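Local coordinates for uncharacterized protein BAD_0989 (PDB 3CYM) that is of unknown function but probably acts as a 3'-5' exonuclease related to ribonuclease D, removing nucleotides from the 3' end of nucleic acids, at residues Lys8-Pro13 / Asp172-Ile177; Phe133-Val138 / Leu145-Glu150; Phe62-Ala67 / Gly92-Ile97; Arg117-Glu122 / Thr181-Glu186; Ala43-Ala48 / Pro106-Leu111. All blocks are in the same frame, centred on the assembly; numbering follows the deposited sequence.

Interaction 1: residues Lys8-Pro13 / Asp172-Ile177; sequences KLLAEP and DVELLI. With NA (sodium ion), chain B.
The N-terminal arm of the chain packs onto the break between helices 163-174 and 176-190, with Leu10 and Pro13 touching Glu174 and Leu175 two to three residues beyond the metal ligand Asp172. Leu10 and Leu175 reach toward each other tip to tip, and the closest methyls are Leu10 CD2 and Leu175 CD1 at 3.8 Å. The same Leu10 CD2 also rests on the aliphatic part of the acid, 4.0 Å from Glu174 CG. Glu174 leaves its backbone with CG opposite the amide N (chi1 168°) and then bends at chi2 (70°), which swings the carboxylate alongside Pro13. There the contact is van der Waals only, with Pro13 CB 3.6 Å from Glu174 OE1 and Pro13 CA 3.6 Å from Glu174 OE2. The polar needs of this buried carboxylate are met elsewhere: OE1 forms a salt bridge with Lys63, and OE2 accepts the backbone N-H of Arg14, the residue following Pro13. One acid thus ties the arm to strand 57-65 of the large sheet. At the other end of segment 172-177, Asp172 OD2 binds a sodium ion at 2.5 Å, alongside Asp44, Glu46 and three waters. An aspartate on a late helix of the exonuclease fold joining an Asp-X-Glu pair on a central strand is characteristic of the DEDD exonuclease site in the RNase H-like fold.

Interaction 2: residues Phe133-Val138 / Leu145-Glu150; sequences FGLAAV and LTLAKE
Leu135 and Leu147 provide the apolar part of this contact, their side chains crossing at a slant with Leu135 CD2 3.9 Å from Leu147 CD1. Beside them, in the first turn of helix 135-143, Ala136 CB sits 3.8 Å from the backbone Leu147 O. The same methyl packs at 4.1 Å on Lys149 CG, part of the aliphatic stem of that lysine. Polar contact between the segments runs through one water. It donates to Ala136 O at 2.5 Å and to Leu145 O at 2.8 Å, and accepts from Leu147 N at 2.9 Å, so three backbone groups hold it and connect the helix to residues 145-147. The charged end of Lys149 lies beside the metal site: bends at chi2 (-91°) and chi3 (-85°) fold the chain back over the helix start, and NZ forms a salt bridge with Asp172 and a hydrogen bond with Tyr168 OH. Lys149 is also the centre of an inverse gamma turn. Helix 135-143 and the short strand that follows it pack together, with Leu135 on Leu176 and Leu179 of helix 176-190, while Leu147 meets Leu171 of helix 163-174.

Interaction 3: residues Phe62-Ala67 / Gly92-Ile97; sequences FKRDGA and GDAVWI
Arg64 donates from NE to Gly39 O and, more weakly, from NH1 to Leu34 O, and this grip on the guanidinium places its NH2 3.6 Å from Ala94 CB. The side chain runs extended from CG to NE, long enough to span from strand 57-65 to the residue just ahead of strand 95-98. At the backbone, Arg64 O accepts Ala67 N at 2.9 Å, closing the turn in which Gly66 adopts a positive phi (110°). Two residues earlier, on the same side of the strand, Phe62 meets Trp96 in an offset edge-to-face stack, the phenyl edge directed at the indole face. The centroids of the Phe62 ring and the Trp96 six-membered ring lie 5.6 Å apart, with the planes at 85°. Their closest atoms are Phe62 CE1 and Trp96 CZ3, at 3.7 Å. Both strands belong to the central mixed sheet of the RNase H-like exonuclease fold, where strand 40-47 runs between them; the aromatic pair bridges over that strand, and each ring touches the small Ala43 there. Phe62 and Trp96 each set CG opposite the carbonyl carbon, the tryptophan with chi1 -69°, which carries the ring ends together across this separation. Ala94 O lies in plane at the edge of the indole. On the same side of the sheet Phe62 also meets Phe87 of helix 84-91, and Trp96 makes a further edge-to-face pair with Phe108.

Interaction 4: residues Arg117-Glu122 / Thr181-Glu186; sequences RLFDTE and TKMRAE
Phe119 of the edge strand and Arg184 of helix 176-190 slide past each other in opposite directions, with the CD1 corner of the phenyl over one face of the guanidinium, offset toward its rim. The closest pair is Phe119 CD1 and Arg184 NH2 at 3.4 Å; ring and guanidinium planes are 41° apart, so the overlap is tilted. Nearer the helix, Arg184 CG adds aliphatic contact with Phe119 CE1 at 3.6 Å. The far end of the ring reaches Met183, Phe119 CZ being 3.9 Å from Met183 CB. Met183 bends at chi3 (78°), so that its methyl turns to Thr121, with Met183 CE 3.4 Å from the carbonyl Thr121 O. In the next shell, Arg184 NH2 is held by a salt bridge to Glu180 and by a water at 2.8 Å, which donates in turn to Leu118 O at 3.0 Å. Thr121 OG1 is hydrogen-bonded to His99 ND1. Asp120 is the N-cap of helix 121-127, its OD1 accepting Glu122 N at 3.0 Å and also the N-H of Asp100. Helix 176-190 thus packs beside outermost strand 117-120 and the start of helix 121-127, where Ala124 touches both Phe119 and Met183.

Interaction 5: residues Ala43-Ala48 / Pro106-Leu111; sequences ADAERA and PGFDEL. With NA (sodium ion), chain B; NA (sodium ion), chain C.
Phe108 carries the contact, its ring touching Ala43, Asp44 and Ala45 one helix residue after Gly107, whose CA makes the nearest CA pair with Ala45, at 8.2 Å. With CG opposite the carbonyl carbon (chi1 -70°), the Phe108 ring reaches the strand end-on, and Asp44 O lies at the ring edge, near its plane, 3.5 Å from CZ. Ala43 CB and Ala45 CB flank this carbonyl, at 4.2 Å from Phe108 CE1 and 4.0 Å from Phe108 CE2. Strand alternation sends Asp44 away from the helix to two sodium ions, OD2 binding one at 2.7 Å and OD1 the other at 2.8 Å. Glu46 OE2 completes the Asp-X-Glu pair on the first sodium at 2.7 Å. Segment 106-111 of helix 101-111 runs at 91° to strand segment 43-47, and Phe108 lies across the sheet, touching Val60 of strand 57-65 and Leu98 of strand 95-98, the strands next to 40-47.

Interactions 1 and 5, with centres 20 Å apart, meet at the sodium site: Asp172 OD2 and Asp44 OD2 lie 3.4 Å apart, their charges bridged by the shared ion, and three waters are common to both. The two sodium ions are consistent with the paired metal sites of DEDD exonucleases. Interaction 2 borders this site through Lys149, and it joins interaction 1 by pairing the short strands, Lys8 O to Thr146 N at 2.9 Å. Interactions 3, 4 and 5 share the large sheet: Ile97 O meets Ala43 N at 2.9 Å, and Trp96 O meets Phe119 N at 2.8 Å. Interaction 4 does not touch interaction 5, the nearest atoms being about 8 Å apart.

Interaction 1: residues Lys8-Pro13 / Asp172-Ile177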
# COMPACT_ATOMS: atom_id res chain seq x y z
N LYS A 8 28.93 2.16 -1.74
CA LYS A 8 29.42 0.83 -2.09
C LYS A 8 28.23 -0.10 -2.29
O LYS A 8 27.32 -0.12 -1.46
CB LYS A 8 30.35 0.30 -0.99
CG LYS A 8 31.56 1.20 -0.69
CD LYS A 8 31.89 1.26 0.81
CE LYS A 8 31.03 2.29 1.55
NZ LYS A 8 31.28 2.34 3.02
N LEU A 9 28.22 -0.85 -3.39
CA LEU A 9 27.17 -1.83 -3.64
C LEU A 9 27.27 -3.01 -2.67
O LEU A 9 28.30 -3.68 -2.58
CB LEU A 9 27.19 -2.35 -5.08
CG LEU A 9 26.13 -3.43 -5.40
CD1 LEU A 9 24.73 -2.82 -5.58
CD2 LEU A 9 26.52 -4.27 -6.61
N LEU A 10 26.18 -3.24 -1.93
CA LEU A 10 26.05 -4.41 -1.09
C LEU A 10 25.27 -5.45 -1.90
O LEU A 10 24.06 -5.33 -2.08
CB LEU A 10 25.33 -4.06 0.20
CG LEU A 10 25.27 -5.10 1.33
CD1 LEU A 10 26.65 -5.43 1.85
CD2 LEU A 10 24.40 -4.60 2.47
N ALA A 11 26.01 -6.44 -2.42
CA ALA A 11 25.46 -7.48 -3.30
C ALA A 11 24.74 -8.61 -2.56
O ALA A 11 23.79 -9.19 -3.08
CB ALA A 11 26.56 -8.07 -4.18
N GLU A 12 25.22 -8.94 -1.36
CA GLU A 12 24.62 -9.97 -0.50
C GLU A 12 24.69 -9.52 0.96
O GLU A 12 25.48 -8.64 1.29
CB GLU A 12 25.38 -11.29 -0.65
CG GLU A 12 25.37 -11.91 -2.04
CD GLU A 12 25.65 -13.40 -2.03
OE1 GLU A 12 26.04 -13.92 -0.95
OE2 GLU A 12 25.46 -14.04 -3.08
N PRO A 13 23.86 -10.12 1.86
CA PRO A 13 24.03 -9.89 3.29
C PRO A 13 25.37 -10.38 3.80
O PRO A 13 25.99 -11.25 3.17
CB PRO A 13 22.91 -10.73 3.91
CG PRO A 13 21.91 -10.85 2.87
CD PRO A 13 22.70 -11.00 1.61
N ASP A 172 16.61 -6.59 1.94
CA ASP A 172 15.61 -5.61 2.37
C ASP A 172 15.42 -5.43 3.89
O ASP A 172 14.90 -4.40 4.32
CB ASP A 172 14.26 -5.91 1.71
CG ASP A 172 14.06 -5.13 0.43
OD1 ASP A 172 15.00 -4.44 -0.04
OD2 ASP A 172 12.93 -5.18 -0.11
N VAL A 173 15.83 -6.42 4.69
CA VAL A 173 15.88 -6.29 6.16
C VAL A 173 17.30 -6.17 6.73
O VAL A 173 17.46 -5.85 7.90
CB VAL A 173 15.15 -7.44 6.90
CG1 VAL A 173 13.69 -7.43 6.58
CG2 VAL A 173 15.78 -8.78 6.58
N GLU A 174 18.30 -6.41 5.88
CA GLU A 174 19.73 -6.44 6.24
C GLU A 174 20.28 -5.17 6.92
O GLU A 174 21.17 -5.26 7.77
CB GLU A 174 20.55 -6.82 5.00
CG GLU A 174 22.10 -6.66 5.03
CD GLU A 174 22.82 -7.65 5.95
OE1 GLU A 174 22.16 -8.50 6.58
OE2 GLU A 174 24.07 -7.56 6.05
N LEU A 175 19.76 -4.01 6.55
CA LEU A 175 20.33 -2.74 7.03
C LEU A 175 19.41 -1.88 7.87
O LEU A 175 19.76 -0.76 8.24
CB LEU A 175 20.86 -1.91 5.84
CG LEU A 175 21.94 -2.59 4.99
CD1 LEU A 175 22.14 -1.83 3.69
CD2 LEU A 175 23.25 -2.73 5.76
N LEU A 176 18.22 -2.41 8.19
CA LEU A 176 17.21 -1.64 8.91
C LEU A 176 17.56 -1.27 10.36
O LEU A 176 17.20 -0.19 10.82
CB LEU A 176 15.85 -2.33 8.85
CG LEU A 176 15.18 -2.48 7.48
CD1 LEU A 176 13.79 -3.04 7.65
CD2 LEU A 176 15.12 -1.14 6.74
N ILE A 177 18.27 -2.14 11.09
CA ILE A 177 18.64 -1.77 12.46
C ILE A 177 19.70 -0.67 12.47
O ILE A 177 19.66 0.23 13.32
CB ILE A 177 18.93 -3.00 13.42
CG1 ILE A 177 20.40 -3.41 13.43
CG2 ILE A 177 18.01 -4.22 13.14
CD1 ILE A 177 21.12 -2.92 14.64
NA NA B . 10.48 -5.37 0.06
O HOH W 1 10.02 -5.42 -2.38
O HOH W 2 9.78 -3.31 0.99
O HOH W 3 8.12 -5.51 0.19

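Interaction 2: residues Phe133-Val138 / Leu145-Glu150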
# COMPACT_ATOMS: atom_id res chain seq x y z
N PHE A 133 12.68 8.90 -1.07
CA PHE A 133 12.55 8.21 0.20
C PHE A 133 12.21 6.73 0.07
O PHE A 133 11.60 6.14 0.97
CB PHE A 133 11.51 8.93 1.08
CG PHE A 133 10.22 9.26 0.37
CD1 PHE A 133 10.00 10.54 -0.14
CD2 PHE A 133 9.22 8.30 0.23
CE1 PHE A 133 8.80 10.86 -0.79
CE2 PHE A 133 8.01 8.61 -0.42
CZ PHE A 133 7.80 9.89 -0.92
N GLY A 134 12.60 6.13 -1.06
CA GLY A 134 12.56 4.68 -1.19
C GLY A 134 13.68 4.09 -0.34
O GLY A 134 14.59 4.81 0.08
N LEU A 135 13.62 2.78 -0.10
CA LEU A 135 14.62 2.10 0.73
C LEU A 135 16.05 2.33 0.24
O LEU A 135 16.91 2.76 1.01
CB LEU A 135 14.34 0.60 0.88
CG LEU A 135 15.30 -0.11 1.86
CD1 LEU A 135 15.16 0.48 3.27
CD2 LEU A 135 15.14 -1.63 1.88
N ALA A 136 16.29 2.09 -1.04
CA ALA A 136 17.61 2.24 -1.64
C ALA A 136 18.22 3.64 -1.49
O ALA A 136 19.39 3.77 -1.13
CB ALA A 136 17.57 1.80 -3.10
N ALA A 137 17.42 4.68 -1.74
CA ALA A 137 17.86 6.08 -1.62
C ALA A 137 18.18 6.48 -0.17
O ALA A 137 19.12 7.24 0.08
CB ALA A 137 16.81 7.02 -2.21
N VAL A 138 17.39 5.95 0.77
CA VAL A 138 17.56 6.17 2.21
C VAL A 138 18.80 5.48 2.78
O VAL A 138 19.54 6.09 3.56
CB VAL A 138 16.26 5.78 3.00
CG1 VAL A 138 16.49 5.71 4.51
CG2 VAL A 138 15.14 6.76 2.70
N LEU A 145 25.58 2.80 1.40
CA LEU A 145 25.47 1.47 0.82
C LEU A 145 24.32 1.37 -0.17
O LEU A 145 23.20 1.81 0.11
CB LEU A 145 25.32 0.40 1.91
CG LEU A 145 26.48 0.17 2.88
CD1 LEU A 145 26.05 -0.81 3.95
CD2 LEU A 145 27.73 -0.33 2.18
N THR A 146 24.61 0.79 -1.33
CA THR A 146 23.68 0.68 -2.45
C THR A 146 23.04 -0.71 -2.48
O THR A 146 23.74 -1.72 -2.41
CB THR A 146 24.40 0.97 -3.81
OG1 THR A 146 24.95 2.29 -3.80
CG2 THR A 146 23.46 0.83 -5.01
N LEU A 147 21.71 -0.75 -2.55
CA LEU A 147 20.98 -1.99 -2.80
C LEU A 147 20.44 -1.93 -4.22
O LEU A 147 19.73 -0.99 -4.58
CB LEU A 147 19.83 -2.15 -1.79
CG LEU A 147 20.12 -2.05 -0.29
CD1 LEU A 147 18.82 -1.98 0.51
CD2 LEU A 147 20.99 -3.21 0.22
N ALA A 148 20.80 -2.92 -5.04
CA ALA A 148 20.27 -3.03 -6.41
C ALA A 148 18.92 -3.74 -6.35
O ALA A 148 18.87 -4.96 -6.32
CB ALA A 148 21.23 -3.78 -7.31
N LYS A 149 17.84 -2.97 -6.33
CA LYS A 149 16.51 -3.52 -6.06
C LYS A 149 15.91 -4.20 -7.29
O LYS A 149 15.05 -3.65 -7.98
CB LYS A 149 15.60 -2.42 -5.50
CG LYS A 149 16.09 -1.83 -4.17
CD LYS A 149 15.51 -2.56 -2.96
CE LYS A 149 14.14 -2.00 -2.59
NZ LYS A 149 13.26 -3.02 -1.96
N GLU A 150 16.36 -5.43 -7.53
CA GLU A 150 16.17 -6.13 -8.81
C GLU A 150 14.92 -7.01 -8.94
O GLU A 150 14.44 -7.23 -10.06
CB GLU A 150 17.43 -6.95 -9.17
CG GLU A 150 18.66 -6.10 -9.52
CD GLU A 150 19.86 -6.93 -9.96
OE1 GLU A 150 20.64 -6.44 -10.81
OE2 GLU A 150 20.04 -8.06 -9.46
O HOH W 4 20.84 1.74 -1.39

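Interaction 3: residues Phe62-Ala67 / Gly92-Ile97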
# COMPACT_ATOMS: atom_id res chain seq x y z
N PHE A 62 12.64 -11.21 8.47
CA PHE A 62 13.05 -10.66 9.76
C PHE A 62 14.54 -10.69 9.97
O PHE A 62 15.24 -11.52 9.40
CB PHE A 62 12.36 -11.39 10.91
CG PHE A 62 10.88 -11.23 10.91
CD1 PHE A 62 10.31 -9.96 11.08
CD2 PHE A 62 10.04 -12.31 10.69
CE1 PHE A 62 8.93 -9.79 11.06
CE2 PHE A 62 8.67 -12.15 10.68
CZ PHE A 62 8.11 -10.88 10.85
N LYS A 63 15.03 -9.75 10.78
CA LYS A 63 16.40 -9.79 11.26
C LYS A 63 16.44 -9.26 12.68
O LYS A 63 15.83 -8.23 13.00
CB LYS A 63 17.34 -8.97 10.36
CG LYS A 63 18.80 -9.22 10.69
CD LYS A 63 19.76 -8.29 9.98
CE LYS A 63 21.18 -8.77 10.22
NZ LYS A 63 22.20 -7.90 9.58
N ARG A 64 17.16 -9.98 13.54
CA ARG A 64 17.52 -9.49 14.85
C ARG A 64 18.96 -9.85 15.13
O ARG A 64 19.41 -10.94 14.75
CB ARG A 64 16.60 -10.09 15.92
CG ARG A 64 16.27 -9.13 17.02
CD ARG A 64 15.24 -9.68 17.97
NE ARG A 64 15.06 -8.73 19.07
CZ ARG A 64 14.47 -9.00 20.22
NH1 ARG A 64 13.99 -10.21 20.48
NH2 ARG A 64 14.38 -8.04 21.13
N ASP A 65 19.69 -8.94 15.77
CA ASP A 65 21.11 -9.11 16.08
C ASP A 65 21.37 -10.40 16.87
O ASP A 65 20.97 -10.52 18.03
CB ASP A 65 21.64 -7.88 16.84
CG ASP A 65 23.16 -7.89 17.00
OD1 ASP A 65 23.65 -7.31 17.99
OD2 ASP A 65 23.87 -8.47 16.15
N GLY A 66 22.00 -11.37 16.21
CA GLY A 66 22.30 -12.66 16.83
C GLY A 66 21.47 -13.79 16.27
O GLY A 66 21.95 -14.92 16.17
N ALA A 67 20.23 -13.49 15.91
CA ALA A 67 19.36 -14.47 15.28
C ALA A 67 19.59 -14.51 13.78
O ALA A 67 19.33 -15.51 13.14
CB ALA A 67 17.89 -14.14 15.57
N GLY A 92 8.37 -10.05 21.87
CA GLY A 92 7.89 -9.21 22.96
C GLY A 92 7.53 -7.82 22.51
O GLY A 92 6.83 -7.64 21.50
N ASP A 93 8.01 -6.82 23.24
CA ASP A 93 7.66 -5.43 23.00
C ASP A 93 8.77 -4.70 22.25
O ASP A 93 8.89 -3.48 22.35
CB ASP A 93 7.33 -4.72 24.33
CG ASP A 93 8.57 -4.49 25.20
OD1 ASP A 93 8.60 -3.48 25.93
OD2 ASP A 93 9.51 -5.32 25.15
N ALA A 94 9.57 -5.47 21.51
CA ALA A 94 10.67 -4.95 20.70
C ALA A 94 10.16 -4.04 19.58
O ALA A 94 9.03 -4.18 19.10
CB ALA A 94 11.50 -6.09 20.12
N VAL A 95 11.01 -3.12 19.17
CA VAL A 95 10.70 -2.15 18.13
C VAL A 95 10.78 -2.84 16.77
O VAL A 95 11.78 -3.44 16.43
CB VAL A 95 11.66 -0.93 18.20
CG1 VAL A 95 11.41 0.04 17.03
CG2 VAL A 95 11.51 -0.20 19.52
N TRP A 96 9.71 -2.76 16.00
CA TRP A 96 9.73 -3.24 14.64
C TRP A 96 10.19 -2.10 13.73
O TRP A 96 9.67 -0.98 13.82
CB TRP A 96 8.34 -3.72 14.23
CG TRP A 96 7.87 -4.97 14.92
CD1 TRP A 96 7.91 -5.24 16.25
CD2 TRP A 96 7.26 -6.12 14.30
NE1 TRP A 96 7.38 -6.48 16.51
CE2 TRP A 96 6.97 -7.04 15.32
CE3 TRP A 96 6.94 -6.45 12.98
CZ2 TRP A 96 6.37 -8.28 15.07
CZ3 TRP A 96 6.33 -7.68 12.73
CH2 TRP A 96 6.06 -8.58 13.77
N ILE A 97 11.19 -2.36 12.90
CA ILE A 97 11.62 -1.41 11.89
C ILE A 97 11.04 -1.82 10.54
O ILE A 97 11.28 -2.93 10.04
CB ILE A 97 13.16 -1.30 11.77
CG1 ILE A 97 13.81 -1.17 13.13
CG2 ILE A 97 13.54 -0.11 10.92
CD1 ILE A 97 15.20 -1.70 13.13

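Interaction 4: residues Arg117-Glu122 / Thr181-Glu186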
# COMPACT_ATOMS: atom_id res chain seq x y z
N ARG A 117 5.80 -1.71 19.19
CA ARG A 117 6.50 -0.46 18.95
C ARG A 117 6.95 -0.43 17.48
O ARG A 117 7.14 -1.48 16.86
CB ARG A 117 7.70 -0.31 19.90
CG ARG A 117 7.32 0.09 21.33
CD ARG A 117 8.52 0.39 22.22
NE ARG A 117 9.35 -0.79 22.47
CZ ARG A 117 10.51 -0.78 23.12
NH1 ARG A 117 11.19 -1.90 23.29
NH2 ARG A 117 10.99 0.36 23.61
N LEU A 118 7.12 0.77 16.94
CA LEU A 118 7.47 0.95 15.54
C LEU A 118 8.49 2.04 15.33
O LEU A 118 8.44 3.08 15.98
CB LEU A 118 6.21 1.29 14.73
CG LEU A 118 6.28 1.42 13.21
CD1 LEU A 118 6.53 0.06 12.58
CD2 LEU A 118 4.99 2.02 12.72
N PHE A 119 9.44 1.79 14.44
CA PHE A 119 10.22 2.84 13.82
C PHE A 119 10.03 2.71 12.33
O PHE A 119 10.44 1.72 11.73
CB PHE A 119 11.70 2.76 14.18
CG PHE A 119 12.50 3.95 13.73
CD1 PHE A 119 12.73 5.00 14.59
CD2 PHE A 119 13.01 4.03 12.43
CE1 PHE A 119 13.45 6.12 14.17
CE2 PHE A 119 13.73 5.14 12.01
CZ PHE A 119 13.96 6.18 12.88
N ASP A 120 9.39 3.71 11.72
CA ASP A 120 9.19 3.71 10.28
C ASP A 120 10.30 4.51 9.60
O ASP A 120 10.37 5.74 9.74
CB ASP A 120 7.78 4.23 9.93
CG ASP A 120 7.35 3.92 8.50
OD1 ASP A 120 8.19 3.87 7.57
OD2 ASP A 120 6.13 3.76 8.30
N THR A 121 11.17 3.83 8.86
CA THR A 121 12.31 4.49 8.21
C THR A 121 11.88 5.38 7.04
O THR A 121 12.61 6.28 6.66
CB THR A 121 13.42 3.52 7.73
OG1 THR A 121 12.85 2.49 6.91
CG2 THR A 121 14.15 2.88 8.91
N GLU A 122 10.70 5.13 6.47
CA GLU A 122 10.20 6.00 5.43
C GLU A 122 9.66 7.27 6.05
O GLU A 122 10.01 8.35 5.62
CB GLU A 122 9.13 5.33 4.54
CG GLU A 122 8.57 6.30 3.48
CD GLU A 122 8.00 5.62 2.25
OE1 GLU A 122 6.78 5.77 2.02
OE2 GLU A 122 8.75 4.95 1.52
N THR A 181 19.29 3.46 13.82
CA THR A 181 20.32 4.06 14.69
C THR A 181 20.78 5.44 14.19
O THR A 181 20.68 6.42 14.92
CB THR A 181 21.53 3.10 14.88
OG1 THR A 181 21.07 1.84 15.37
CG2 THR A 181 22.53 3.67 15.88
N LYS A 182 21.24 5.50 12.93
CA LYS A 182 21.63 6.75 12.27
C LYS A 182 20.48 7.76 12.17
O LYS A 182 20.69 8.95 12.39
CB LYS A 182 22.15 6.49 10.85
CG LYS A 182 23.53 5.86 10.77
CD LYS A 182 24.65 6.88 10.96
CE LYS A 182 26.04 6.23 10.88
NZ LYS A 182 26.35 5.39 12.07
N MET A 183 19.29 7.28 11.84
CA MET A 183 18.13 8.15 11.63
C MET A 183 17.55 8.71 12.94
O MET A 183 17.01 9.81 12.94
CB MET A 183 17.04 7.46 10.79
CG MET A 183 17.47 7.06 9.36
SD MET A 183 16.12 6.32 8.43
CE MET A 183 15.29 7.81 8.04
N ARG A 184 17.67 7.96 14.03
CA ARG A 184 17.31 8.45 15.37
C ARG A 184 18.23 9.58 15.80
O ARG A 184 17.77 10.60 16.31
CB ARG A 184 17.35 7.34 16.42
CG ARG A 184 16.07 6.57 16.53
CD ARG A 184 16.12 5.51 17.61
NE ARG A 184 15.03 4.55 17.43
CZ ARG A 184 13.83 4.65 18.00
NH1 ARG A 184 13.56 5.65 18.82
NH2 ARG A 184 12.91 3.72 17.76
N ALA A 185 19.54 9.38 15.60
CA ALA A 185 20.56 10.37 15.92
C ALA A 185 20.33 11.67 15.17
O ALA A 185 20.43 12.75 15.75
CB ALA A 185 21.97 9.82 15.65
N GLU A 186 19.98 11.56 13.89
CA GLU A 186 19.66 12.71 13.04
C GLU A 186 18.33 13.40 13.39
O GLU A 186 18.25 14.63 13.36
CB GLU A 186 19.69 12.30 11.56
CG GLU A 186 19.58 13.46 10.56
CD GLU A 186 20.67 14.52 10.71
OE1 GLU A 186 20.35 15.72 10.56
OE2 GLU A 186 21.83 14.16 10.97
O HOH W 5 10.16 4.18 18.21

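Interaction 5: residues Ala43-Ala48 / Pro106-Leu111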
# COMPACT_ATOMS: atom_id res chain seq x y z
N ALA A 43 12.03 -5.73 9.92
CA ALA A 43 10.93 -6.48 9.31
C ALA A 43 10.60 -6.06 7.88
O ALA A 43 10.85 -4.92 7.49
CB ALA A 43 9.68 -6.40 10.18
N ASP A 44 10.04 -6.99 7.11
CA ASP A 44 9.50 -6.72 5.77
C ASP A 44 8.61 -7.87 5.31
O ASP A 44 8.53 -8.91 5.97
CB ASP A 44 10.64 -6.51 4.76
CG ASP A 44 10.25 -5.63 3.61
OD1 ASP A 44 9.13 -5.08 3.62
OD2 ASP A 44 11.04 -5.48 2.66
N ALA A 45 7.93 -7.69 4.17
CA ALA A 45 7.10 -8.73 3.59
C ALA A 45 7.03 -8.60 2.08
O ALA A 45 7.06 -7.49 1.54
CB ALA A 45 5.70 -8.69 4.17
N GLU A 46 6.92 -9.73 1.41
CA GLU A 46 6.73 -9.75 -0.03
C GLU A 46 5.35 -10.26 -0.40
O GLU A 46 4.82 -11.16 0.25
CB GLU A 46 7.80 -10.59 -0.73
CG GLU A 46 9.25 -10.15 -0.46
CD GLU A 46 9.51 -8.67 -0.72
OE1 GLU A 46 9.10 -8.15 -1.77
OE2 GLU A 46 10.14 -8.01 0.14
N ARG A 47 4.77 -9.69 -1.45
CA ARG A 47 3.48 -10.14 -1.95
C ARG A 47 3.48 -10.29 -3.47
O ARG A 47 4.26 -9.65 -4.18
CB ARG A 47 2.35 -9.24 -1.47
CG ARG A 47 2.51 -7.77 -1.76
CD ARG A 47 1.64 -6.94 -0.83
NE ARG A 47 2.09 -7.07 0.56
CZ ARG A 47 2.96 -6.25 1.15
NH1 ARG A 47 3.30 -6.47 2.40
NH2 ARG A 47 3.48 -5.22 0.50
N ALA A 48 2.60 -11.15 -3.97
CA ALA A 48 2.57 -11.46 -5.39
C ALA A 48 1.54 -10.59 -6.11
O ALA A 48 0.67 -11.11 -6.81
CB ALA A 48 2.29 -12.93 -5.58
N PRO A 106 -0.92 -4.35 7.72
CA PRO A 106 -2.16 -5.12 7.62
C PRO A 106 -1.96 -6.63 7.46
O PRO A 106 -2.69 -7.42 8.07
CB PRO A 106 -2.83 -4.54 6.36
CG PRO A 106 -2.25 -3.19 6.21
CD PRO A 106 -0.82 -3.36 6.63
N GLY A 107 -0.95 -7.01 6.68
CA GLY A 107 -0.61 -8.42 6.45
C GLY A 107 -0.05 -9.11 7.68
O GLY A 107 -0.38 -10.26 7.93
N PHE A 108 0.80 -8.40 8.43
CA PHE A 108 1.32 -8.88 9.71
C PHE A 108 0.21 -9.10 10.73
O PHE A 108 0.18 -10.13 11.40
CB PHE A 108 2.35 -7.91 10.31
CG PHE A 108 3.66 -7.84 9.57
CD1 PHE A 108 4.44 -6.71 9.65
CD2 PHE A 108 4.12 -8.91 8.80
CE1 PHE A 108 5.65 -6.63 8.98
CE2 PHE A 108 5.33 -8.84 8.14
CZ PHE A 108 6.09 -7.70 8.22
N ASP A 109 -0.70 -8.13 10.83
CA ASP A 109 -1.91 -8.24 11.66
C ASP A 109 -2.75 -9.45 11.27
O ASP A 109 -3.23 -10.20 12.13
CB ASP A 109 -2.74 -6.96 11.54
CG ASP A 109 -4.05 -7.05 12.30
OD1 ASP A 109 -5.12 -7.11 11.65
OD2 ASP A 109 -3.99 -7.07 13.55
N GLU A 110 -2.91 -9.67 9.96
CA GLU A 110 -3.68 -10.80 9.46
C GLU A 110 -3.07 -12.18 9.73
O GLU A 110 -3.79 -13.16 9.80
CB GLU A 110 -4.04 -10.63 7.99
CG GLU A 110 -5.21 -9.67 7.79
CD GLU A 110 -6.12 -10.07 6.65
OE1 GLU A 110 -7.33 -9.75 6.72
OE2 GLU A 110 -5.63 -10.71 5.68
N LEU A 111 -1.75 -12.24 9.90
CA LEU A 111 -1.11 -13.49 10.32
C LEU A 111 -1.18 -13.70 11.83
O LEU A 111 -0.94 -14.80 12.33
CB LEU A 111 0.33 -13.57 9.79
CG LEU A 111 0.46 -13.84 8.28
CD1 LEU A 111 1.76 -13.32 7.70
CD2 LEU A 111 0.28 -15.32 7.95
NA NA B . 10.48 -5.37 0.06
NA NA C . 7.54 -3.55 1.96
O HOH W 3 8.12 -5.51 0.19
O HOH W 1 10.02 -5.42 -2.38
O HOH W 2 9.78 -3.31 0.99
O HOH W 6 8.50 -2.61 4.18
O HOH W 7 6.54 -1.39 2.37